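Local coordinates for biotin protein ligase-like protein of unknown function (Silicibacter sp., PDB 3BFM), which is of unknown function but belongs to the biotin/lipoate protein ligase family and binds calcium ions in the crystal, at residues N100-G105 and P141-L146. Residues are numbered along the deposited sequence; the frame is centred on the assembly and turned at random.
Sequences NGARCG and PDETAL
Arg103 meets Pro141, Asp142 and Glu143, using its backbone as well as its long side chain. Its carbonyl O accepts two hydrogen bonds from the crossing chain, from Glu143 N (2.8 Å) and, nearly in line with the C=O, from Thr144 N (3.2 Å). Its own N-H points almost straight (174°) at Glu143 OE1, which is met on its anti side and also has a long, weak ion pair with Arg98; glutamate suits this place because its chain, extended beyond CG, carries a carboxylate back to the strand's backbone. Arg103 CG, anti to the backbone N (chi1 178°), comes to rest 3.4 Å from Pro141 O, and the chain then bends at chi2. One guanidinium face is covered by Pro141 CG, 3.5 Å from NH2, a nonpolar lid on a flat, charged group. NE donates to Gly105 O, which helps fix the group's rotation. Asp142 OD1 takes the N-H of Gly105 (2.9 Å) from above its carboxylate plane and accepts from a water bound to Arg103 NH2; arginine and aspartate are joined through water rather than by a direct salt bridge, though their charges probably attract. Glycine suits position 105 because at its positive phi (91°) a CB would jam against the preceding carbonyl O. Thr144 offers its methyl CG2 to both Ala102 CB and Cys104 CB, 3.6 Å from each, and its hydroxyl OG1 is hydrogen-bonded to Glu149. Cysteine brings a small, mostly nonpolar side chain to a buried place: Cys104 SG lies 3.6 Å from Ala145 CA and equally near Leu146 N. The loop between strand 123-130 and helix 156-175 thus runs roughly across the start of strand 102-111, in the large mixed sheet, where Cys104 also packs on Ile99 of strand 96-99 and Pro130 of strand 123-130.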
ATOM      1  N   ASN A 100      18.507 -21.057 -14.036  1.00 24.60           N
ATOM      2  CA  ASN A 100      19.695 -21.775 -14.525  1.00 24.25           C
ATOM      3  C   ASN A 100      19.705 -21.893 -16.046  1.00 25.33           C
ATOM      4  O   ASN A 100      20.031 -22.941 -16.601  1.00 29.70           O
ATOM      5  CB  ASN A 100      19.755 -23.159 -13.857  1.00 25.09           C
ATOM      6  CG  ASN A 100      19.857 -23.084 -12.336  1.00 25.03           C
ATOM      7  OD1 ASN A 100      20.509 -22.206 -11.777  1.00 27.87           O
ATOM      8  ND2 ASN A 100      19.202 -24.019 -11.661  1.00 32.13           N
ATOM      9  N   GLY A 101      19.336 -20.810 -16.728  1.00 25.18           N
ATOM     10  CA  GLY A 101      19.376 -20.723 -18.177  1.00 27.48           C
ATOM     11  C   GLY A 101      18.183 -21.276 -18.925  1.00 27.25           C
ATOM     12  O   GLY A 101      18.097 -21.107 -20.140  1.00 30.40           O
ATOM     13  N   ALA A 102      17.265 -21.925 -18.216  1.00 24.98           N
ATOM     14  CA  ALA A 102      16.101 -22.566 -18.813  1.00 24.68           C
ATOM     15  C   ALA A 102      14.820 -21.789 -18.547  1.00 25.03           C
ATOM     16  O   ALA A 102      14.593 -21.307 -17.442  1.00 21.48           O
ATOM     17  CB  ALA A 102      15.947 -23.969 -18.285  1.00 24.41           C
ATOM     18  N   ARG A 103      13.982 -21.719 -19.572  1.00 21.07           N
ATOM     19  CA  ARG A 103      12.690 -21.058 -19.494  1.00 21.38           C
ATOM     20  C   ARG A 103      11.851 -21.742 -18.434  1.00 24.28           C
ATOM     21  O   ARG A 103      11.708 -22.958 -18.446  1.00 22.21           O
ATOM     22  CB  ARG A 103      11.984 -21.123 -20.828  1.00 23.26           C
ATOM     23  CG  ARG A 103      10.609 -20.523 -20.875  1.00 21.07           C
ATOM     24  CD  ARG A 103      10.537 -18.973 -20.513  1.00 18.19           C
ATOM     25  NE  ARG A 103       9.129 -18.632 -20.464  1.00 22.49           N
ATOM     26  CZ  ARG A 103       8.370 -18.364 -21.514  1.00 27.27           C
ATOM     27  NH1 ARG A 103       8.881 -18.269 -22.742  1.00 27.15           N
ATOM     28  NH2 ARG A 103       7.081 -18.169 -21.331  1.00 24.09           N
ATOM     29  N   CYS A 104      11.335 -20.943 -17.502  1.00 23.19           N
ATOM     30  CA  CYS A 104      10.706 -21.459 -16.293  1.00 21.67           C
ATOM     31  C   CYS A 104       9.757 -20.370 -15.814  1.00 20.49           C
ATOM     32  O   CYS A 104      10.069 -19.608 -14.916  1.00 22.57           O
ATOM     33  CB  CYS A 104      11.746 -21.769 -15.228  1.00 21.09           C
ATOM     34  SG  CYS A 104      11.058 -22.569 -13.722  1.00 23.09           S
ATOM     35  N   GLY A 105       8.636 -20.269 -16.494  1.00 20.52           N
ATOM     36  CA  GLY A 105       7.622 -19.280 -16.128  1.00 20.86           C
ATOM     37  C   GLY A 105       7.755 -17.945 -16.815  1.00 20.33           C
ATOM     38  O   GLY A 105       8.595 -17.730 -17.700  1.00 16.74           O
ATOM     39  N   PRO A 141       5.822 -23.395 -23.249  1.00 40.29           N
ATOM     40  CA  PRO A 141       7.145 -22.892 -23.557  1.00 37.78           C
ATOM     41  C   PRO A 141       8.185 -23.301 -22.498  1.00 33.33           C
ATOM     42  O   PRO A 141       9.376 -23.157 -22.716  1.00 32.39           O
ATOM     43  CB  PRO A 141       6.944 -21.366 -23.562  1.00 38.07           C
ATOM     44  CG  PRO A 141       5.831 -21.128 -22.632  1.00 42.08           C
ATOM     45  CD  PRO A 141       4.959 -22.357 -22.650  1.00 40.93           C
ATOM     46  N   ASP A 142       7.751 -23.802 -21.347  1.00 31.85           N
ATOM     47  CA  ASP A 142       8.690 -24.029 -20.239  1.00 30.97           C
ATOM     48  C   ASP A 142       9.618 -25.204 -20.476  1.00 30.88           C
ATOM     49  O   ASP A 142       9.175 -26.257 -20.894  1.00 34.00           O
ATOM     50  CB  ASP A 142       7.919 -24.257 -18.928  1.00 31.10           C
ATOM     51  CG  ASP A 142       7.085 -23.043 -18.517  1.00 34.32           C
ATOM     52  OD1 ASP A 142       7.571 -21.895 -18.652  1.00 30.19           O
ATOM     53  OD2 ASP A 142       5.935 -23.251 -18.072  1.00 36.93           O
ATOM     54  N   GLU A 143      10.888 -25.028 -20.150  1.00 29.51           N
ATOM     55  CA  GLU A 143      11.901 -26.064 -20.290  1.00 30.20           C
ATOM     56  C   GLU A 143      12.263 -26.744 -18.970  1.00 31.66           C
ATOM     57  O   GLU A 143      12.850 -27.827 -18.966  1.00 31.32           O
ATOM     58  CB  GLU A 143      13.146 -25.448 -20.932  1.00 30.63           C
ATOM     59  CG  GLU A 143      12.822 -24.711 -22.206  1.00 33.59           C
ATOM     60  CD  GLU A 143      13.993 -23.912 -22.796  1.00 35.27           C
ATOM     61  OE1 GLU A 143      14.707 -23.168 -22.073  1.00 31.21           O
ATOM     62  OE2 GLU A 143      14.162 -24.010 -24.030  1.00 53.69           O
ATOM     63  N   THR A 144      11.920 -26.119 -17.845  1.00 26.55           N
ATOM     64  CA  THR A 144      12.169 -26.705 -16.535  1.00 27.02           C
ATOM     65  C   THR A 144      11.066 -26.238 -15.587  1.00 25.16           C
ATOM     66  O   THR A 144      10.058 -25.691 -16.018  1.00 24.47           O
ATOM     67  CB  THR A 144      13.562 -26.324 -15.999  1.00 26.10           C
ATOM     68  OG1 THR A 144      13.898 -27.125 -14.851  1.00 29.55           O
ATOM     69  CG2 THR A 144      13.639 -24.850 -15.629  1.00 27.80           C
ATOM     70  N   ALA A 145      11.268 -26.488 -14.304  1.00 25.62           N
ATOM     71  CA  ALA A 145      10.334 -26.093 -13.271  1.00 23.64           C
ATOM     72  C   ALA A 145      11.175 -25.839 -12.039  1.00 22.49           C
ATOM     73  O   ALA A 145      12.266 -26.396 -11.896  1.00 21.62           O
ATOM     74  CB  ALA A 145       9.301 -27.171 -13.007  1.00 20.40           C
ATOM     75  N   LEU A 146      10.668 -25.007 -11.142  1.00 21.64           N
ATOM     76  CA  LEU A 146      11.423 -24.536  -9.998  1.00 20.61           C
ATOM     77  C   LEU A 146      12.033 -25.647  -9.162  1.00 22.78           C
ATOM     78  O   LEU A 146      13.205 -25.576  -8.806  1.00 20.97           O
ATOM     79  CB  LEU A 146      10.551 -23.686  -9.073  1.00 22.97           C
ATOM     80  CG  LEU A 146      11.332 -22.841  -8.058  1.00 26.77           C
ATOM     81  CD1 LEU A 146      12.096 -21.722  -8.725  1.00 32.85           C
ATOM     82  CD2 LEU A 146      10.316 -22.302  -7.044  1.00 33.84           C
TER
HETATM   83  O   HOH W   1       6.023 -19.705 -19.017  1.00 27.31           O